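Local coordinates for protein thermospermine synthase (Medicago truncatula, PDB 6BQ6) that probably transfers an aminopropyl group from decarboxylated S-adenosylmethionine to spermidine, yielding the plant tetraamine thermospermine, at residues F224-V229 against R306-N311; F140-L145 against E150-S155. All blocks are in the same frame, centred on the assembly; numbering follows the deposited sequence.

Interaction 1 of 2, residues F224-V229 against R306-N311; sequences FSHTEV and RNSLNN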
ATOM      1  N   PHE B 224       7.241  -0.230 -23.539  1.00 22.43           N
ATOM      2  CA  PHE B 224       7.355   1.201 -23.281  1.00 23.96           C
ATOM      3  C   PHE B 224       8.538   1.592 -22.378  1.00 23.66           C
ATOM      4  O   PHE B 224       9.125   2.675 -22.550  1.00 23.88           O
ATOM      5  CB  PHE B 224       6.025   1.728 -22.743  1.00 25.69           C
ATOM      6  CG  PHE B 224       4.902   1.472 -23.697  1.00 26.47           C
ATOM      7  CD1 PHE B 224       4.956   1.973 -25.014  1.00 28.13           C
ATOM      8  CD2 PHE B 224       3.868   0.658 -23.346  1.00 27.78           C
ATOM      9  CE1 PHE B 224       3.925   1.716 -25.901  1.00 28.52           C
ATOM     10  CE2 PHE B 224       2.835   0.380 -24.228  1.00 27.53           C
ATOM     11  CZ  PHE B 224       2.877   0.882 -25.510  1.00 28.70           C
ATOM     12  N   SER B 225       8.848   0.762 -21.394  1.00 21.56           N
ATOM     13  CA  SER B 225       9.909   1.147 -20.425  1.00 21.95           C
ATOM     14  C   SER B 225      11.290   1.218 -21.029  1.00 21.79           C
ATOM     15  O   SER B 225      12.188   1.903 -20.481  1.00 22.50           O
ATOM     16  CB  SER B 225       9.898   0.186 -19.246  1.00 21.04           C
ATOM     17  OG  SER B 225      10.281  -1.126 -19.606  1.00 20.17           O
ATOM     18  N   HIS B 226      11.483   0.565 -22.176  1.00 21.25           N
ATOM     19  CA  HIS B 226      12.814   0.523 -22.828  1.00 22.13           C
ATOM     20  C   HIS B 226      13.338   1.921 -23.222  1.00 22.99           C
ATOM     21  O   HIS B 226      14.526   2.088 -23.494  1.00 23.91           O
ATOM     22  CB  HIS B 226      12.847  -0.371 -24.081  1.00 22.04           C
ATOM     23  CG  HIS B 226      12.233   0.272 -25.296  1.00 22.43           C
ATOM     24  ND1 HIS B 226      10.882   0.208 -25.571  1.00 22.98           N
ATOM     25  CD2 HIS B 226      12.780   1.032 -26.278  1.00 23.76           C
ATOM     26  CE1 HIS B 226      10.620   0.924 -26.660  1.00 24.12           C
ATOM     27  NE2 HIS B 226      11.757   1.419 -27.108  1.00 25.39           N
ATOM     28  N   THR B 227      12.452   2.914 -23.352  1.00 24.74           N
ATOM     29  CA  THR B 227      12.927   4.225 -23.774  1.00 24.97           C
ATOM     30  C   THR B 227      13.636   5.024 -22.684  1.00 26.69           C
ATOM     31  O   THR B 227      14.284   6.035 -23.000  1.00 28.41           O
ATOM     32  CB  THR B 227      11.776   5.100 -24.280  1.00 26.25           C
ATOM     33  OG1 THR B 227      10.832   5.253 -23.241  1.00 28.38           O
ATOM     34  CG2 THR B 227      11.128   4.528 -25.467  1.00 27.03           C
ATOM     35  N   GLU B 228      13.511   4.656 -21.418  1.00 27.47           N
ATOM     36  CA  GLU B 228      14.127   5.470 -20.349  1.00 30.77           C
ATOM     37  C   GLU B 228      15.636   5.393 -20.447  1.00 28.99           C
ATOM     38  O   GLU B 228      16.302   6.394 -20.352  1.00 29.04           O
ATOM     39  CB  GLU B 228      13.783   5.005 -18.930  1.00 33.59           C
ATOM     40  CG  GLU B 228      12.353   4.693 -18.519  1.00 38.75           C
ATOM     41  CD  GLU B 228      12.393   3.695 -17.353  1.00 42.69           C
ATOM     42  OE1 GLU B 228      11.626   2.689 -17.419  1.00 39.84           O
ATOM     43  OE2 GLU B 228      13.277   3.897 -16.412  1.00 45.27           O
ATOM     44  N   VAL B 229      16.184   4.194 -20.552  1.00 26.20           N
ATOM     45  CA  VAL B 229      17.655   4.076 -20.691  1.00 26.00           C
ATOM     46  C   VAL B 229      18.161   3.054 -21.693  1.00 23.90           C
ATOM     47  O   VAL B 229      19.184   3.266 -22.300  1.00 23.14           O
ATOM     48  CB  VAL B 229      18.400   3.909 -19.382  1.00 28.59           C
ATOM     49  CG1 VAL B 229      18.034   4.995 -18.353  1.00 29.08           C
ATOM     50  CG2 VAL B 229      18.241   2.517 -18.824  1.00 27.51           C
ATOM     51  N   ARG B 306      12.685  -2.729 -31.616  1.00 24.06           N
ATOM     52  CA  ARG B 306      13.686  -2.646 -32.691  1.00 26.78           C
ATOM     53  C   ARG B 306      13.671  -1.266 -33.372  1.00 27.43           C
ATOM     54  O   ARG B 306      14.683  -0.620 -33.545  1.00 26.28           O
ATOM     55  CB  ARG B 306      13.439  -3.728 -33.729  1.00 28.55           C
ATOM     56  CG  ARG B 306      14.653  -4.420 -34.223  1.00 30.27           C
ATOM     57  CD  ARG B 306      14.382  -5.578 -35.179  1.00 31.29           C
ATOM     58  NE  ARG B 306      13.338  -6.514 -34.689  1.00 29.67           N
ATOM     59  CZ  ARG B 306      12.154  -6.736 -35.276  1.00 28.48           C
ATOM     60  NH1 ARG B 306      11.822  -6.158 -36.438  1.00 29.08           N
ATOM     61  NH2 ARG B 306      11.289  -7.579 -34.694  1.00 26.55           N
ATOM     62  N   ASN B 307      12.501  -0.795 -33.723  1.00 27.97           N
ATOM     63  CA  ASN B 307      12.423   0.469 -34.446  1.00 30.90           C
ATOM     64  C   ASN B 307      12.768   1.667 -33.561  1.00 29.68           C
ATOM     65  O   ASN B 307      13.434   2.635 -34.012  1.00 31.19           O
ATOM     66  CB  ASN B 307      11.060   0.566 -35.103  1.00 34.94           C
ATOM     67  CG  ASN B 307      10.899  -0.453 -36.260  1.00 41.42           C
ATOM     68  OD1 ASN B 307      11.887  -1.028 -36.753  1.00 47.41           O
ATOM     69  ND2 ASN B 307       9.665  -0.658 -36.710  1.00 44.47           N
ATOM     70  N   SER B 308      12.343   1.595 -32.302  1.00 27.09           N
ATOM     71  CA  SER B 308      12.651   2.620 -31.308  1.00 28.21           C
ATOM     72  C   SER B 308      14.165   2.733 -31.091  1.00 28.00           C
ATOM     73  O   SER B 308      14.735   3.855 -31.100  1.00 28.44           O
ATOM     74  CB  SER B 308      11.862   2.309 -30.027  1.00 27.75           C
ATOM     75  OG  SER B 308      12.141   3.185 -28.971  1.00 29.32           O
ATOM     76  N   LEU B 309      14.830   1.590 -30.958  1.00 27.31           N
ATOM     77  CA  LEU B 309      16.309   1.577 -30.864  1.00 26.44           C
ATOM     78  C   LEU B 309      16.980   2.156 -32.097  1.00 29.14           C
ATOM     79  O   LEU B 309      17.866   2.989 -31.973  1.00 27.92           O
ATOM     80  CB  LEU B 309      16.850   0.177 -30.554  1.00 26.63           C
ATOM     81  CG  LEU B 309      17.140   0.005 -29.057  1.00 25.30           C
ATOM     82  CD1 LEU B 309      15.945   0.185 -28.159  1.00 25.55           C
ATOM     83  CD2 LEU B 309      17.779  -1.352 -28.818  1.00 26.69           C
ATOM     84  N   ASN B 310      16.523   1.730 -33.273  1.00 31.15           N
ATOM     85  CA  ASN B 310      17.031   2.243 -34.537  1.00 35.44           C
ATOM     86  C   ASN B 310      16.968   3.750 -34.657  1.00 35.50           C
ATOM     87  O   ASN B 310      17.939   4.361 -35.113  1.00 37.00           O
ATOM     88  CB  ASN B 310      16.252   1.652 -35.711  1.00 39.65           C
ATOM     89  CG  ASN B 310      16.953   0.479 -36.336  1.00 45.32           C
ATOM     90  OD1 ASN B 310      16.382  -0.625 -36.445  1.00 51.07           O
ATOM     91  ND2 ASN B 310      18.195   0.716 -36.811  1.00 47.63           N
ATOM     92  N   ASN B 311      15.859   4.344 -34.211  1.00 33.97           N
ATOM     93  CA  ASN B 311      15.611   5.780 -34.386  1.00 36.86           C
ATOM     94  C   ASN B 311      16.099   6.663 -33.231  1.00 35.99           C
ATOM     95  O   ASN B 311      16.019   7.898 -33.303  1.00 34.36           O
ATOM     96  CB  ASN B 311      14.118   6.012 -34.649  1.00 39.25           C
ATOM     97  CG  ASN B 311      13.636   5.253 -35.860  1.00 41.14           C
ATOM     98  OD1 ASN B 311      14.362   5.104 -36.844  1.00 45.28           O
ATOM     99  ND2 ASN B 311      12.432   4.728 -35.780  1.00 42.94           N
TER
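His226 and Ser308 meet through a short hydrogen bond, NE2 to OG at 2.6 Å, nearly straight at 165°; either atom could be the donor. The hydroxyl lies at the edge of the imidazole, in its plane. Ser308 reaches it because its OG stands anti to the backbone N (chi1 176°), and a side chain this small lets the helix come close to the ring. Histidine suits the loop because its two nitrogens can serve two partners: ND1 is hydrogen-bonded to the carbonyl O of Gly222, so both ends of the buried ring are held and its rotation is fixed. Beside this polar grip lies a single van der Waals touch, Leu309 CD1 to His226 CD2 at 3.8 Å. The solvent side is looser. There the exposed Thr227 offers its methyl CG2, which sits over one face of the imidazole, offset toward the rim, and approaches Ser308 OG no closer than 3.9 Å. The contact thus pins the loop between strand 212-220 and helix 230-238 to the last helix, 303-311. Leu309 extends the junction by packing on Phe230, Ser231 and Tyr234 of helix 230-238.

Interaction 2 of 2, residues F140-L145 against E150-S155; sequences FCKSYL and EAFHDS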
ATOM      1  N   PHE B 140      29.084  -7.112   2.880  1.00 23.45           N
ATOM      2  CA  PHE B 140      27.769  -7.626   3.245  1.00 24.60           C
ATOM      3  C   PHE B 140      27.472  -8.893   2.450  1.00 24.03           C
ATOM      4  O   PHE B 140      27.110  -9.921   3.009  1.00 24.19           O
ATOM      5  CB  PHE B 140      26.703  -6.590   2.974  1.00 25.11           C
ATOM      6  CG  PHE B 140      25.341  -7.035   3.394  1.00 25.88           C
ATOM      7  CD1 PHE B 140      24.972  -6.947   4.701  1.00 27.66           C
ATOM      8  CD2 PHE B 140      24.495  -7.616   2.507  1.00 25.60           C
ATOM      9  CE1 PHE B 140      23.743  -7.416   5.116  1.00 29.35           C
ATOM     10  CE2 PHE B 140      23.237  -8.076   2.904  1.00 27.09           C
ATOM     11  CZ  PHE B 140      22.863  -7.968   4.207  1.00 28.57           C
ATOM     12  N   CYS B 141      27.632  -8.809   1.132  1.00 22.47           N
ATOM     13  CA  CYS B 141      27.290  -9.944   0.265  1.00 22.27           C
ATOM     14  C   CYS B 141      28.245 -11.112   0.453  1.00 23.50           C
ATOM     15  O   CYS B 141      27.841 -12.245   0.398  1.00 24.05           O
ATOM     16  CB  CYS B 141      27.211  -9.495  -1.180  1.00 22.33           C
ATOM     17  SG  CYS B 141      25.839  -8.362  -1.442  1.00 23.41           S
ATOM     18  N   LYS B 142      29.525 -10.828   0.674  1.00 24.79           N
ATOM     19  CA  LYS B 142      30.472 -11.891   0.926  1.00 26.91           C
ATOM     20  C   LYS B 142      30.060 -12.733   2.130  1.00 26.95           C
ATOM     21  O   LYS B 142      30.277 -13.966   2.175  1.00 27.08           O
ATOM     22  CB  LYS B 142      31.846 -11.296   1.159  1.00 30.05           C
ATOM     23  CG  LYS B 142      32.912 -12.328   1.332  1.00 34.68           C
ATOM     24  CD  LYS B 142      34.300 -11.718   1.118  1.00 38.18           C
ATOM     25  CE  LYS B 142      35.365 -12.798   1.296  1.00 43.68           C
ATOM     26  NZ  LYS B 142      36.589 -12.561   0.460  1.00 47.75           N
ATOM     27  N   SER B 143      29.460 -12.076   3.098  1.00 25.41           N
ATOM     28  CA  SER B 143      28.980 -12.762   4.305  1.00 27.14           C
ATOM     29  C   SER B 143      27.590 -13.381   4.201  1.00 27.70           C
ATOM     30  O   SER B 143      27.338 -14.481   4.755  1.00 28.86           O
ATOM     31  CB  SER B 143      29.027 -11.808   5.504  1.00 29.16           C
ATOM     32  OG  SER B 143      30.296 -11.943   6.122  1.00 31.45           O
ATOM     33  N   TYR B 144      26.679 -12.694   3.521  1.00 27.32           N
ATOM     34  CA  TYR B 144      25.270 -13.091   3.519  1.00 28.20           C
ATOM     35  C   TYR B 144      24.737 -13.765   2.296  1.00 28.49           C
ATOM     36  O   TYR B 144      23.698 -14.409   2.391  1.00 29.83           O
ATOM     37  CB  TYR B 144      24.414 -11.887   3.825  1.00 28.11           C
ATOM     38  CG  TYR B 144      24.620 -11.425   5.256  1.00 29.86           C
ATOM     39  CD1 TYR B 144      24.193 -12.204   6.316  1.00 32.91           C
ATOM     40  CD2 TYR B 144      25.248 -10.218   5.545  1.00 30.62           C
ATOM     41  CE1 TYR B 144      24.365 -11.764   7.639  1.00 34.35           C
ATOM     42  CE2 TYR B 144      25.433  -9.795   6.848  1.00 31.82           C
ATOM     43  CZ  TYR B 144      24.997 -10.576   7.882  1.00 32.94           C
ATOM     44  OH  TYR B 144      25.136 -10.138   9.177  1.00 35.27           O
ATOM     45  N   LEU B 145      25.412 -13.651   1.154  1.00 26.15           N
ATOM     46  CA  LEU B 145      24.947 -14.346  -0.029  1.00 27.00           C
ATOM     47  C   LEU B 145      25.734 -15.627  -0.188  1.00 27.37           C
ATOM     48  O   LEU B 145      26.724 -15.692  -0.909  1.00 27.57           O
ATOM     49  CB  LEU B 145      24.978 -13.462  -1.280  1.00 27.30           C
ATOM     50  CG  LEU B 145      24.206 -12.147  -1.234  1.00 28.29           C
ATOM     51  CD1 LEU B 145      24.150 -11.480  -2.613  1.00 27.41           C
ATOM     52  CD2 LEU B 145      22.806 -12.312  -0.685  1.00 29.68           C
ATOM     53  N   GLU B 150      31.866 -19.609  -2.699  0.50 27.04           N
ATOM     54  CA  GLU B 150      32.883 -20.182  -3.579  0.50 27.22           C
ATOM     55  C   GLU B 150      33.543 -19.089  -4.425  0.50 26.60           C
ATOM     56  O   GLU B 150      34.759 -18.891  -4.359  0.50 26.47           O
ATOM     57  CB  GLU B 150      32.265 -21.291  -4.456  0.50 28.29           C
ATOM     58  CG  GLU B 150      33.187 -21.808  -5.550  0.50 29.83           C
ATOM     59  CD  GLU B 150      32.651 -22.986  -6.372  0.50 31.20           C
ATOM     60  OE1 GLU B 150      31.450 -23.032  -6.772  0.50 30.67           O
ATOM     61  OE2 GLU B 150      33.479 -23.876  -6.654  0.50 33.11           O
ATOM     62  N   ALA B 151      32.711 -18.348  -5.154  1.00 25.56           N
ATOM     63  CA  ALA B 151      33.169 -17.263  -6.028  1.00 24.72           C
ATOM     64  C   ALA B 151      34.107 -16.302  -5.286  1.00 25.03           C
ATOM     65  O   ALA B 151      35.254 -16.030  -5.733  1.00 25.58           O
ATOM     66  CB  ALA B 151      31.985 -16.517  -6.596  1.00 24.40           C
ATOM     67  N   PHE B 152      33.652 -15.835  -4.123  1.00 24.14           N
ATOM     68  CA  PHE B 152      34.418 -14.856  -3.343  1.00 25.76           C
ATOM     69  C   PHE B 152      35.741 -15.399  -2.862  1.00 27.41           C
ATOM     70  O   PHE B 152      36.672 -14.631  -2.637  1.00 29.68           O
ATOM     71  CB  PHE B 152      33.636 -14.324  -2.159  1.00 24.84           C
ATOM     72  CG  PHE B 152      32.757 -13.182  -2.489  1.00 24.68           C
ATOM     73  CD1 PHE B 152      33.314 -11.982  -2.922  1.00 25.44           C
ATOM     74  CD2 PHE B 152      31.397 -13.280  -2.344  1.00 25.42           C
ATOM     75  CE1 PHE B 152      32.506 -10.908  -3.204  1.00 25.35           C
ATOM     76  CE2 PHE B 152      30.594 -12.204  -2.638  1.00 24.91           C
ATOM     77  CZ  PHE B 152      31.144 -11.038  -3.088  1.00 25.39           C
ATOM     78  N   HIS B 153      35.811 -16.712  -2.678  1.00 28.50           N
ATOM     79  CA  HIS B 153      37.071 -17.393  -2.265  1.00 30.92           C
ATOM     80  C   HIS B 153      37.967 -17.963  -3.382  1.00 30.40           C
ATOM     81  O   HIS B 153      39.046 -18.543  -3.130  1.00 29.49           O
ATOM     82  CB  HIS B 153      36.703 -18.455  -1.238  1.00 33.08           C
ATOM     83  CG  HIS B 153      36.276 -17.845   0.054  1.00 37.40           C
ATOM     84  ND1 HIS B 153      34.975 -17.465   0.305  1.00 38.67           N
ATOM     85  CD2 HIS B 153      36.997 -17.465   1.139  1.00 40.90           C
ATOM     86  CE1 HIS B 153      34.908 -16.885   1.490  1.00 41.12           C
ATOM     87  NE2 HIS B 153      36.117 -16.895   2.030  1.00 43.33           N
ATOM     88  N   ASP B 154      37.545 -17.749  -4.619  1.00 28.18           N
ATOM     89  CA  ASP B 154      38.279 -18.190  -5.781  1.00 27.95           C
ATOM     90  C   ASP B 154      39.556 -17.351  -5.923  1.00 27.56           C
ATOM     91  O   ASP B 154      39.499 -16.128  -5.982  1.00 26.31           O
ATOM     92  CB  ASP B 154      37.385 -18.076  -7.012  1.00 27.59           C
ATOM     93  CG  ASP B 154      37.899 -18.862  -8.218  1.00 27.94           C
ATOM     94  OD1 ASP B 154      39.025 -18.639  -8.668  1.00 27.50           O
ATOM     95  OD2 ASP B 154      37.136 -19.650  -8.813  1.00 27.17           O
ATOM     96  N   SER B 155      40.700 -18.020  -6.065  1.00 27.64           N
ATOM     97  CA  SER B 155      41.971 -17.329  -6.180  1.00 28.21           C
ATOM     98  C   SER B 155      42.076 -16.476  -7.429  1.00 26.58           C
ATOM     99  O   SER B 155      42.969 -15.610  -7.488  1.00 27.17           O
ATOM    100  CB  SER B 155      43.153 -18.344  -6.172  1.00 29.40           C
ATOM    101  OG  SER B 155      43.007 -19.218  -7.260  1.00 31.37           O
TER
HETATM  102  O   HOH W   1      37.009 -11.783  -2.166  1.00 47.26           O
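Lys142 lies across the Phe152 ring, and this apolar overlap makes up most of the contact. Its CA sits over the ring face in a CH-pi interaction, 4.0 Å from the centroid and 30° off the normal, and its CB stands over the ring centre. With CG anti to the backbone N (chi1 -176°) and an extended chain beyond, the methylenes run on over the ring, Lys142 CG coming 3.9 Å from Phe152 CG. Lysine fits this partly exposed place because its long aliphatic part can cover a ring while the ammonium continues beyond it; phenylalanine suits the other side because its buried, flat ring fills the space between the two helices. Replacing Phe152 by an alanine would take away the ring and is likely to leave the Lys142 methylenes without a surface to lie on.

The polar link is indirect. One water accepts from Lys142 NZ at 2.8 Å and donates to Phe152 O at 2.9 Å, tying the lysine tip to the backbone of helix 149-153.

A looser van der Waals touch is made by His153, whose CE1 is 4.1 Å from Lys142 CE; its ND1 is hydrogen-bonded to Lys149 O. Within the Rossmann-like domain these contacts join helix 135-144 to the short helix 149-153 that follows it. Cys141 packs on Leu71 of strand 70-73, and Ala151 on Arg117 and Leu120 of helix 114-120.

Interactions 1 and 2 lie on opposite sides of the chain's centre, 36 Å apart between centres and about 22 Å between nearest atoms, so they do not touch. Along the chain, interaction 2 closes before interaction 1 opens. Interaction 2 is nearer the ligand: the Cys141 side chain is about 9 Å from the bound thermospermine and about 8 Å from the side chain of Asp132, which binds adenosine in another structure of this protein. The side chain of His226, in interaction 1, is about 14 Å from the bound thermospermine. Interaction 2 joins neighbouring helices of the Rossmann-like domain; interaction 1 fastens a loop of the same domain to the last helix.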